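Local coordinates for protein ectonucleoside triphosphate diphosphohydrolase 4 (Homo sapiens, PDB 6WG5) that belongs to the GDA1/CD39 (nucleoside phosphatase) family of the actin-like ATPase clan, with mixed sheets flanked by helices, at residues F258-V264 with Y486-P492; G188-H192 with E268-R272; F355-T359 with E451-G456; L318-L322 with L347-I352. One frame throughout, in Å; residues are numbered along the deposited sequence.

Contact 1 (F258-V264 with Y486-P492); sequences FNLGCDV and YRTRFLP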
# COMPACT_ATOMS: atom_id res chain seq x y z
N PHE A 258 15.82 -8.78 -1.16
CA PHE A 258 15.39 -9.95 -0.41
C PHE A 258 15.27 -11.14 -1.36
O PHE A 258 15.34 -10.99 -2.59
CB PHE A 258 14.06 -9.70 0.31
CG PHE A 258 12.96 -9.24 -0.60
CD1 PHE A 258 12.10 -10.15 -1.20
CD2 PHE A 258 12.78 -7.89 -0.88
CE1 PHE A 258 11.09 -9.73 -2.04
CE2 PHE A 258 11.77 -7.46 -1.71
CZ PHE A 258 10.93 -8.38 -2.30
N ASN A 259 15.07 -12.31 -0.77
CA ASN A 259 14.95 -13.57 -1.51
C ASN A 259 13.70 -14.29 -1.02
O ASN A 259 13.60 -14.64 0.15
CB ASN A 259 16.19 -14.44 -1.30
CG ASN A 259 16.20 -15.67 -2.20
OD1 ASN A 259 15.20 -15.97 -2.86
ND2 ASN A 259 17.31 -16.38 -2.21
N LEU A 260 12.74 -14.49 -1.93
CA LEU A 260 11.49 -15.14 -1.56
C LEU A 260 11.57 -16.66 -1.59
O LEU A 260 10.70 -17.32 -1.01
CB LEU A 260 10.36 -14.69 -2.50
CG LEU A 260 9.63 -13.40 -2.13
CD1 LEU A 260 8.77 -12.94 -3.29
CD2 LEU A 260 8.78 -13.62 -0.89
N GLY A 261 12.59 -17.22 -2.24
CA GLY A 261 12.72 -18.66 -2.30
C GLY A 261 13.29 -19.24 -1.02
O GLY A 261 13.72 -18.53 -0.12
N CYS A 262 13.28 -20.57 -0.96
CA CYS A 262 13.80 -21.28 0.20
C CYS A 262 15.30 -21.53 0.11
O CYS A 262 15.94 -21.77 1.14
CB CYS A 262 13.08 -22.61 0.38
SG CYS A 262 13.15 -23.70 -1.06
N ASP A 263 15.87 -21.49 -1.10
CA ASP A 263 17.29 -21.74 -1.31
C ASP A 263 18.01 -20.40 -1.38
O ASP A 263 17.85 -19.65 -2.36
CB ASP A 263 17.51 -22.55 -2.58
CG ASP A 263 18.93 -23.07 -2.71
OD1 ASP A 263 19.84 -22.47 -2.10
OD2 ASP A 263 19.13 -24.07 -3.43
N VAL A 264 18.81 -20.09 -0.36
CA VAL A 264 19.55 -18.84 -0.32
C VAL A 264 20.58 -18.73 -1.43
O VAL A 264 21.10 -17.64 -1.68
CB VAL A 264 20.23 -18.65 1.06
CG1 VAL A 264 19.19 -18.51 2.16
CG2 VAL A 264 21.18 -19.81 1.36
N TYR A 486 6.73 -14.09 3.25
CA TYR A 486 8.16 -13.89 3.43
C TYR A 486 8.68 -14.61 4.67
O TYR A 486 9.77 -15.19 4.65
CB TYR A 486 8.47 -12.39 3.52
CG TYR A 486 9.95 -12.09 3.57
CD1 TYR A 486 10.56 -11.71 4.76
CD2 TYR A 486 10.74 -12.19 2.43
CE1 TYR A 486 11.92 -11.44 4.81
CE2 TYR A 486 12.09 -11.93 2.47
CZ TYR A 486 12.68 -11.55 3.66
OH TYR A 486 14.03 -11.28 3.70
N ARG A 487 7.91 -14.59 5.77
CA ARG A 487 8.39 -15.21 7.00
C ARG A 487 8.44 -16.73 6.90
O ARG A 487 9.28 -17.36 7.56
CB ARG A 487 7.50 -14.79 8.18
CG ARG A 487 7.52 -13.29 8.50
CD ARG A 487 8.93 -12.76 8.76
NE ARG A 487 9.64 -13.52 9.79
CZ ARG A 487 9.64 -13.22 11.09
NH1 ARG A 487 8.96 -12.17 11.54
NH2 ARG A 487 10.31 -13.98 11.94
N THR A 488 7.57 -17.34 6.09
CA THR A 488 7.51 -18.79 5.96
C THR A 488 8.28 -19.30 4.75
O THR A 488 8.11 -20.46 4.35
CB THR A 488 6.05 -19.25 5.87
OG1 THR A 488 5.42 -18.68 4.72
CG2 THR A 488 5.28 -18.86 7.12
N ARG A 489 9.14 -18.47 4.15
CA ARG A 489 9.74 -18.81 2.87
C ARG A 489 10.69 -20.00 2.95
O ARG A 489 11.02 -20.58 1.91
CB ARG A 489 10.49 -17.60 2.31
CG ARG A 489 11.72 -17.19 3.11
CD ARG A 489 12.13 -15.77 2.77
NE ARG A 489 13.46 -15.41 3.24
CZ ARG A 489 13.73 -14.92 4.45
NH1 ARG A 489 14.98 -14.62 4.77
NH2 ARG A 489 12.77 -14.74 5.34
N PHE A 490 11.13 -20.39 4.15
CA PHE A 490 12.06 -21.50 4.29
C PHE A 490 11.38 -22.83 4.58
O PHE A 490 12.03 -23.87 4.46
CB PHE A 490 13.09 -21.20 5.39
CG PHE A 490 14.08 -20.12 5.01
CD1 PHE A 490 14.75 -20.17 3.80
CD2 PHE A 490 14.33 -19.07 5.87
CE1 PHE A 490 15.65 -19.19 3.45
CE2 PHE A 490 15.23 -18.08 5.53
CZ PHE A 490 15.89 -18.14 4.32
N LEU A 491 10.11 -22.83 4.97
CA LEU A 491 9.42 -24.08 5.26
C LEU A 491 9.57 -25.12 4.15
O LEU A 491 9.76 -26.30 4.48
CB LEU A 491 7.93 -23.81 5.51
CG LEU A 491 7.56 -23.16 6.85
CD1 LEU A 491 6.05 -22.95 6.92
CD2 LEU A 491 8.04 -23.99 8.03
N PRO A 492 9.48 -24.78 2.86
CA PRO A 492 9.68 -25.80 1.83
C PRO A 492 10.98 -26.57 1.97
O PRO A 492 11.11 -27.67 1.41
CB PRO A 492 9.65 -24.99 0.52
CG PRO A 492 9.31 -23.57 0.89
CD PRO A 492 8.88 -23.55 2.31
O HOH W 1 15.17 -16.65 0.89
O HOH W 2 15.97 -12.31 2.04
O HOH W 3 9.83 -20.00 -0.58
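Water 1 is gripped by three groups where N259 and G261 meet R489. It donates to N259 O at 2.7 Å and to G261 O at 2.6 Å. From R489 NE it accepts a bond of 3.2 Å, lying at the edge of the guanidinium, in its plane. That flat group is held from turning by Y486 O, which accepts from R489 NH2 in the same plane with a nearly straight N-H...O angle of 173°. Both faces have aromatic neighbours: Y486 CZ stands over the centre of one, and F490 CE2 lies toward the rim of the other. From CG, the R489 chain runs extended to NE, passing along the 259-261 backbone with CB against L260 O. Y486, its CG anti to the backbone N (chi1 -174°), carries CE2 to within 3.7 Å of F258 CB. L260 CD2 comes to the edge of this ring, and the Y486 hydroxyl shares water 2 with N259 N. Farther on, C262 O sits at the edge of the F490 ring, and C262 CB rests 3.9 Å from P492 CG. An Asx turn, G261 N to N259 OD1, shapes the bend. The contact joins the turn after helix 479-487 to the end of 255-259, an outermost strand of its sheet, while the F258 ring packs on V177, W180 and I181 of helix 172-186.

Contact 2 (G188-H192 with E268-R272); sequences GRFEH and EHVYR
F190 leads its side chain from a turn onto Y271. Its CB lies 4.2 Å from H269 CE1, a loose contact; CG stands anti to the carbonyl carbon (chi1 -57°), which brings the ring round to the strand side. CD1 comes to 3.2 Å from Y271 OH, and CE1 lies 3.6 Å from Y271 CZ. The edge of the phenylalanine thus points toward the tyrosine face in an offset edge-to-face pair, with planes at 65°. At its tip, F190 CZ packs on L260 CD1. The tyrosine hydroxyl donates to water 4, which in turn donates to R189 O, so backbone and ring of this turn are both tied to Y271.

Beyond, the H192 and H269 rings lie nearly parallel but slid apart, centroids 4.5 Å from each other, with H269 CE1 over one face of H192. Y271 OH meets the edge of H192, and H192 NE2 gives a weak bond to E268 O at 3.3 Å; H192 is poorly ordered, so its position is less certain. H269 NE2 is hydrogen-bonded to H68 O, while R216 makes a cation-pi contact with Y271 and also bonds to E268 O. G188, with positive phi, ends helix 172-186 in a Schellman motif, and a type I turn from G188 to E191 follows. This helix-ending turn packs on the edge of the mixed sheet formed by strands 255-259 and 270-279, in a protein whose family belongs to the actin-like ATPase clan.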
# COMPACT_ATOMS: atom_id res chain seq x y z
N GLY A 188 0.18 -13.88 -9.44
CA GLY A 188 0.94 -14.98 -9.99
C GLY A 188 2.29 -14.62 -10.54
O GLY A 188 2.87 -15.41 -11.30
N ARG A 189 2.84 -13.46 -10.18
CA ARG A 189 4.10 -13.01 -10.75
C ARG A 189 5.31 -13.72 -10.16
O ARG A 189 6.41 -13.56 -10.69
CB ARG A 189 4.24 -11.50 -10.54
CG ARG A 189 3.05 -10.70 -11.07
CD ARG A 189 2.78 -11.00 -12.53
NE ARG A 189 1.58 -10.33 -13.02
CZ ARG A 189 1.56 -9.10 -13.53
NH1 ARG A 189 2.67 -8.40 -13.64
NH2 ARG A 189 0.41 -8.58 -13.95
N PHE A 190 5.14 -14.49 -9.09
CA PHE A 190 6.20 -15.33 -8.56
C PHE A 190 6.10 -16.77 -9.04
O PHE A 190 6.97 -17.58 -8.73
CB PHE A 190 6.19 -15.28 -7.03
CG PHE A 190 6.31 -13.89 -6.47
CD1 PHE A 190 7.26 -13.01 -6.98
CD2 PHE A 190 5.47 -13.45 -5.46
CE1 PHE A 190 7.38 -11.73 -6.47
CE2 PHE A 190 5.58 -12.17 -4.95
CZ PHE A 190 6.54 -11.31 -5.46
N GLU A 191 5.05 -17.10 -9.79
CA GLU A 191 4.99 -18.37 -10.51
C GLU A 191 5.85 -18.24 -11.77
O GLU A 191 5.57 -17.41 -12.63
CB GLU A 191 3.54 -18.71 -10.87
CG GLU A 191 2.78 -19.40 -9.76
CD GLU A 191 1.28 -19.22 -9.89
OE1 GLU A 191 0.79 -19.09 -11.03
OE2 GLU A 191 0.59 -19.20 -8.85
N HIS A 192 6.88 -19.06 -11.86
CA HIS A 192 7.89 -18.93 -12.90
C HIS A 192 7.72 -20.02 -13.95
O HIS A 192 7.28 -21.13 -13.64
CB HIS A 192 9.29 -18.96 -12.30
CG HIS A 192 9.67 -17.69 -11.60
ND1 HIS A 192 8.91 -16.54 -11.70
CD2 HIS A 192 10.70 -17.38 -10.78
CE1 HIS A 192 9.47 -15.58 -10.98
NE2 HIS A 192 10.56 -16.07 -10.41
N GLU A 268 16.42 -16.92 -8.62
CA GLU A 268 15.19 -16.73 -9.38
C GLU A 268 14.21 -15.82 -8.65
O GLU A 268 13.49 -15.05 -9.30
CB GLU A 268 14.53 -18.08 -9.67
CG GLU A 268 15.39 -19.04 -10.48
CD GLU A 268 16.33 -19.87 -9.62
OE1 GLU A 268 15.84 -20.65 -8.78
OE2 GLU A 268 17.56 -19.74 -9.79
N HIS A 269 14.18 -15.88 -7.32
CA HIS A 269 13.24 -15.09 -6.52
C HIS A 269 13.93 -13.97 -5.74
O HIS A 269 13.40 -13.52 -4.72
CB HIS A 269 12.48 -16.00 -5.56
CG HIS A 269 11.51 -16.92 -6.24
ND1 HIS A 269 10.48 -16.46 -7.03
CD2 HIS A 269 11.40 -18.27 -6.22
CE1 HIS A 269 9.79 -17.49 -7.49
NE2 HIS A 269 10.32 -18.59 -7.01
N VAL A 270 15.10 -13.51 -6.19
CA VAL A 270 15.75 -12.35 -5.60
C VAL A 270 15.23 -11.10 -6.29
O VAL A 270 15.28 -10.99 -7.53
CB VAL A 270 17.28 -12.46 -5.73
CG1 VAL A 270 17.96 -11.18 -5.26
CG2 VAL A 270 17.80 -13.64 -4.93
N TYR A 271 14.73 -10.15 -5.50
CA TYR A 271 14.12 -8.94 -6.03
C TYR A 271 14.71 -7.71 -5.36
O TYR A 271 15.04 -7.73 -4.17
CB TYR A 271 12.60 -8.94 -5.82
CG TYR A 271 11.87 -9.97 -6.63
CD1 TYR A 271 11.44 -9.69 -7.92
CD2 TYR A 271 11.62 -11.24 -6.12
CE1 TYR A 271 10.78 -10.63 -8.67
CE2 TYR A 271 10.95 -12.19 -6.87
CZ TYR A 271 10.54 -11.88 -8.15
OH TYR A 271 9.87 -12.82 -8.90
N ARG A 272 14.86 -6.64 -6.14
CA ARG A 272 15.20 -5.32 -5.64
C ARG A 272 13.96 -4.44 -5.79
O ARG A 272 13.52 -4.18 -6.91
CB ARG A 272 16.38 -4.72 -6.40
CG ARG A 272 16.90 -3.42 -5.83
CD ARG A 272 17.96 -2.78 -6.71
NE ARG A 272 18.78 -3.78 -7.42
CZ ARG A 272 18.92 -3.86 -8.74
NH1 ARG A 272 19.69 -4.81 -9.26
NH2 ARG A 272 18.32 -3.00 -9.55
O HOH W 4 8.67 -12.43 -11.31

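Contact 3 (F355-T359 with E451-G456); sequences FMNKT and EVFHRG. With NAG (2-acetamido-2-deoxy-beta-D-glucopyranose), chain B.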
# COMPACT_ATOMS: atom_id res chain seq x y z
N PHE A 355 3.45 22.52 -4.18
CA PHE A 355 3.23 21.68 -3.01
C PHE A 355 3.75 20.26 -3.19
O PHE A 355 3.80 19.51 -2.21
CB PHE A 355 1.74 21.66 -2.67
CG PHE A 355 1.21 23.01 -2.31
CD1 PHE A 355 1.21 23.44 -0.99
CD2 PHE A 355 0.72 23.86 -3.28
CE1 PHE A 355 0.73 24.69 -0.66
CE2 PHE A 355 0.24 25.11 -2.95
CZ PHE A 355 0.25 25.53 -1.64
N MET A 356 4.14 19.87 -4.40
CA MET A 356 4.88 18.63 -4.58
C MET A 356 6.31 18.75 -4.07
O MET A 356 6.96 17.73 -3.83
CB MET A 356 4.89 18.23 -6.05
CG MET A 356 3.51 17.90 -6.59
SD MET A 356 3.57 17.04 -8.16
CE MET A 356 4.20 18.32 -9.23
N ASN A 357 6.81 19.97 -3.88
CA ASN A 357 8.10 20.20 -3.24
C ASN A 357 9.24 19.63 -4.08
O ASN A 357 10.25 19.15 -3.55
CB ASN A 357 8.11 19.62 -1.82
CG ASN A 357 7.71 20.64 -0.78
OD1 ASN A 357 7.23 21.73 -1.11
ND2 ASN A 357 7.91 20.30 0.49
N LYS A 358 9.10 19.71 -5.40
CA LYS A 358 10.13 19.20 -6.29
C LYS A 358 11.36 20.09 -6.26
O LYS A 358 11.26 21.32 -6.15
CB LYS A 358 9.60 19.10 -7.72
CG LYS A 358 8.58 17.98 -7.93
CD LYS A 358 8.21 17.83 -9.41
CE LYS A 358 9.33 17.20 -10.23
NZ LYS A 358 9.58 15.78 -9.85
N THR A 359 12.53 19.47 -6.37
CA THR A 359 13.80 20.18 -6.51
C THR A 359 14.29 20.03 -7.95
O THR A 359 13.66 19.39 -8.79
CB THR A 359 14.83 19.64 -5.52
OG1 THR A 359 15.26 18.34 -5.93
CG2 THR A 359 14.25 19.56 -4.12
N GLU A 451 -0.99 15.50 -11.20
CA GLU A 451 0.33 16.11 -11.15
C GLU A 451 1.33 15.24 -10.41
O GLU A 451 2.47 15.07 -10.86
CB GLU A 451 0.25 17.49 -10.50
CG GLU A 451 -0.39 18.55 -11.39
CD GLU A 451 0.44 18.84 -12.62
OE1 GLU A 451 1.67 18.61 -12.58
OE2 GLU A 451 -0.12 19.31 -13.63
N VAL A 452 0.94 14.68 -9.26
CA VAL A 452 1.81 13.74 -8.55
C VAL A 452 2.25 12.63 -9.49
O VAL A 452 3.42 12.23 -9.49
CB VAL A 452 1.07 13.18 -7.32
CG1 VAL A 452 1.87 12.05 -6.67
CG2 VAL A 452 0.81 14.29 -6.31
N PHE A 453 1.33 12.13 -10.31
CA PHE A 453 1.63 11.00 -11.18
C PHE A 453 2.56 11.41 -12.32
O PHE A 453 3.62 10.81 -12.51
CB PHE A 453 0.32 10.43 -11.73
CG PHE A 453 0.48 9.19 -12.56
CD1 PHE A 453 0.99 8.03 -12.01
CD2 PHE A 453 0.09 9.18 -13.89
CE1 PHE A 453 1.13 6.88 -12.77
CE2 PHE A 453 0.23 8.04 -14.66
CZ PHE A 453 0.75 6.89 -14.10
N HIS A 454 2.19 12.45 -13.07
CA HIS A 454 2.87 12.76 -14.32
C HIS A 454 4.07 13.69 -14.16
O HIS A 454 4.93 13.72 -15.05
CB HIS A 454 1.89 13.39 -15.32
CG HIS A 454 0.92 12.41 -15.89
ND1 HIS A 454 1.30 11.36 -16.69
CD2 HIS A 454 -0.43 12.32 -15.77
CE1 HIS A 454 0.23 10.67 -17.04
NE2 HIS A 454 -0.83 11.23 -16.50
N ARG A 455 4.15 14.45 -13.06
CA ARG A 455 5.29 15.34 -12.87
C ARG A 455 5.96 15.10 -11.52
O ARG A 455 7.15 15.37 -11.36
CB ARG A 455 4.86 16.80 -13.01
CG ARG A 455 5.01 17.32 -14.43
CD ARG A 455 4.98 18.84 -14.52
NE ARG A 455 3.64 19.38 -14.34
CZ ARG A 455 3.27 20.60 -14.73
NH1 ARG A 455 4.14 21.40 -15.33
NH2 ARG A 455 2.02 21.01 -14.54
N GLY A 456 5.21 14.59 -10.55
CA GLY A 456 5.82 14.15 -9.32
C GLY A 456 6.70 12.95 -9.56
O GLY A 456 7.91 12.98 -9.29
C1 NAG B . 7.59 21.24 1.53
C2 NAG B . 7.40 20.59 2.90
C3 NAG B . 7.32 21.66 4.00
C4 NAG B . 8.49 22.63 3.91
C5 NAG B . 8.60 23.19 2.49
C6 NAG B . 9.81 24.07 2.29
C7 NAG B . 6.19 18.47 3.19
C8 NAG B . 4.84 17.80 3.17
N2 NAG B . 6.19 19.78 2.92
O3 NAG B . 7.33 21.01 5.27
O4 NAG B . 8.26 23.73 4.79
O5 NAG B . 8.72 22.10 1.57
O6 NAG B . 10.05 24.29 0.91
O7 NAG B . 7.22 17.85 3.43
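M356 and K358 both point their side chains at the last turn of helix 436-456, M356 against its backbone and K358 at its terminal carbonyls. M356 runs out extended through chi2 and then bends at chi3 (-68°), setting SD 3.5 Å from E451 O and 3.8 Å from G456 N, with CE near R455 CB. E451 O itself accepts from R455 N and G456 N, in the wider pi-type turn at this end. K358 folds over at chi3 and chi4 (73° and 67°), so that NZ donates to R455 O at 2.9 Å, in the carbonyl plane, and weakly to G456 O; S365 O is a further acceptor. A positive charge beside these carbonyls would probably suit the helix C terminus. Alongside, R455 grips E451 side-on in a salt bridge: NE to OE1 at 2.8 Å, on the syn lone pair, and NH2 to OE2 at 2.9 Å. E451 OE2 also forms a salt bridge with R349 of helix 345-352. Between the two reaching residues, N357 ND2 carries the NAG by a 1.4 Å bond to C1. The 355-359 loop follows helix 345-352, M356 also rests on W448 of helix 436-456, and V452 packs on M225 of strand 221-225.

Contact 4 (L318-L322 with L347-I352); sequences LDPCL and LCRETI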
# COMPACT_ATOMS: atom_id res chain seq x y z
N LEU A 318 -10.85 33.56 -5.20
CA LEU A 318 -11.35 32.73 -6.29
C LEU A 318 -10.44 31.52 -6.43
O LEU A 318 -9.32 31.62 -6.94
CB LEU A 318 -11.43 33.53 -7.59
CG LEU A 318 -12.27 34.80 -7.52
CD1 LEU A 318 -12.40 35.42 -8.90
CD2 LEU A 318 -13.65 34.54 -6.93
N ASP A 319 -10.93 30.36 -5.97
CA ASP A 319 -10.13 29.15 -5.93
C ASP A 319 -10.42 28.31 -7.16
O ASP A 319 -11.53 27.79 -7.29
CB ASP A 319 -10.43 28.36 -4.66
CG ASP A 319 -9.53 27.15 -4.49
OD1 ASP A 319 -9.81 26.32 -3.60
OD2 ASP A 319 -8.54 27.04 -5.25
N PRO A 320 -9.47 28.15 -8.09
CA PRO A 320 -9.73 27.30 -9.26
C PRO A 320 -9.82 25.83 -8.93
O PRO A 320 -10.30 25.05 -9.76
CB PRO A 320 -8.54 27.59 -10.17
CG PRO A 320 -7.44 27.94 -9.23
CD PRO A 320 -8.09 28.67 -8.09
N CYS A 321 -9.38 25.42 -7.74
CA CYS A 321 -9.40 24.03 -7.32
C CYS A 321 -10.71 23.62 -6.67
O CYS A 321 -10.80 22.53 -6.10
CB CYS A 321 -8.24 23.76 -6.36
SG CYS A 321 -6.61 23.92 -7.12
N LEU A 322 -11.73 24.48 -6.73
CA LEU A 322 -13.04 24.14 -6.20
C LEU A 322 -14.08 24.15 -7.32
O LEU A 322 -13.91 24.87 -8.31
CB LEU A 322 -13.48 25.13 -5.10
CG LEU A 322 -12.83 24.93 -3.73
CD1 LEU A 322 -13.18 26.09 -2.81
CD2 LEU A 322 -13.26 23.61 -3.10
N LEU A 347 -5.95 25.34 -14.42
CA LEU A 347 -5.36 26.36 -13.57
C LEU A 347 -5.10 25.83 -12.16
O LEU A 347 -4.16 26.28 -11.49
CB LEU A 347 -6.27 27.59 -13.52
CG LEU A 347 -5.79 28.79 -12.69
CD1 LEU A 347 -4.43 29.27 -13.17
CD2 LEU A 347 -6.81 29.91 -12.76
N CYS A 348 -5.92 24.88 -11.71
CA CYS A 348 -5.65 24.23 -10.43
C CYS A 348 -4.33 23.48 -10.45
O CYS A 348 -3.56 23.53 -9.49
CB CYS A 348 -6.80 23.28 -10.07
SG CYS A 348 -6.58 22.43 -8.51
N ARG A 349 -4.06 22.76 -11.55
CA ARG A 349 -2.82 22.00 -11.65
C ARG A 349 -1.60 22.90 -11.51
O ARG A 349 -0.63 22.55 -10.82
CB ARG A 349 -2.78 21.23 -12.97
CG ARG A 349 -3.80 20.12 -13.08
CD ARG A 349 -3.54 19.22 -14.27
NE ARG A 349 -3.63 19.94 -15.54
CZ ARG A 349 -2.59 20.47 -16.19
NH1 ARG A 349 -1.37 20.39 -15.69
NH2 ARG A 349 -2.79 21.10 -17.34
N GLU A 350 -1.62 24.06 -12.17
CA GLU A 350 -0.49 24.98 -12.07
C GLU A 350 -0.36 25.55 -10.67
O GLU A 350 0.76 25.78 -10.20
CB GLU A 350 -0.64 26.11 -13.09
CG GLU A 350 -0.82 25.65 -14.52
CD GLU A 350 0.31 24.74 -14.99
OE1 GLU A 350 1.40 24.80 -14.39
OE2 GLU A 350 0.09 23.98 -15.95
N THR A 351 -1.48 25.78 -9.99
CA THR A 351 -1.43 26.41 -8.67
C THR A 351 -0.82 25.48 -7.63
O THR A 351 -0.08 25.93 -6.75
CB THR A 351 -2.84 26.83 -8.25
OG1 THR A 351 -3.44 27.61 -9.29
CG2 THR A 351 -2.79 27.65 -6.97
N ILE A 352 -1.11 24.18 -7.72
CA ILE A 352 -0.68 23.23 -6.69
C ILE A 352 0.68 22.63 -6.98
O ILE A 352 1.19 21.85 -6.15
CB ILE A 352 -1.73 22.10 -6.53
CG1 ILE A 352 -1.87 21.30 -7.82
CG2 ILE A 352 -3.07 22.70 -6.10
CD1 ILE A 352 -2.90 20.19 -7.76
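The proline ring of P320 turns CB and CG to helix 345-352: CB lies 3.9 Å from L347 CD2, and CG 4.0 Å from T351 OG1. Next to it a disulfide, C321 to C348, links the turn after strand 317-319 to the helix, and an Asx turn shapes the strand side. Two further flat groups act each within its own segment. In the helix, the L347 carbonyl is approached on opposite faces of its plane, by T351 N from one and by T351 OG1, at 2.7 Å, from the other. In the turn, the carboxylate of D319 is met from above, its OD2 accepting from C321 N at 3.1 Å, 71° out of the plane. That last bond makes the Asx turn, set in a type I turn from D319 to L322; C321 lies in this turn.

In the bridge, C321 SG and C348 SG are 2.0 Å apart, with a chi3 of 105°. C348 places its SG anti to the backbone N (chi1 180°), beside its carbonyl carbon, while C321 carries SG beside the backbone N. Strand 317-319 is part of a small three-stranded sheet. Outside, R287 and Y290 of helix 283-296 hold D319, the former by a salt bridge to OD1 and the latter by a hydrogen bond to OD2; F444 of helix 436-456 touches both C321 and I352. The buried sulfur C321 SG also meets I352 CG2, 3.9 Å away.

From the N terminus, contact 2 opens first, at 188-192, and contact 1 opens at 258-264 before contact 2 closes at 268-272, so their loops cross. The two touch through neighbouring strands of one sheet, with a probable hydrogen bond from L260 N to H269 O. Contact 4 then closes a short loop, 318-322 to 347-352, and contact 3 a longer one, 355-359 to 451-456; the pair is in series and both nest inside contact 1, which closes last at 486-492. A salt bridge between R349 NH1 and E451 OE2 joins contacts 3 and 4, tying helices 345-352 and 436-456 on the side of the chain's centre opposite contact 1.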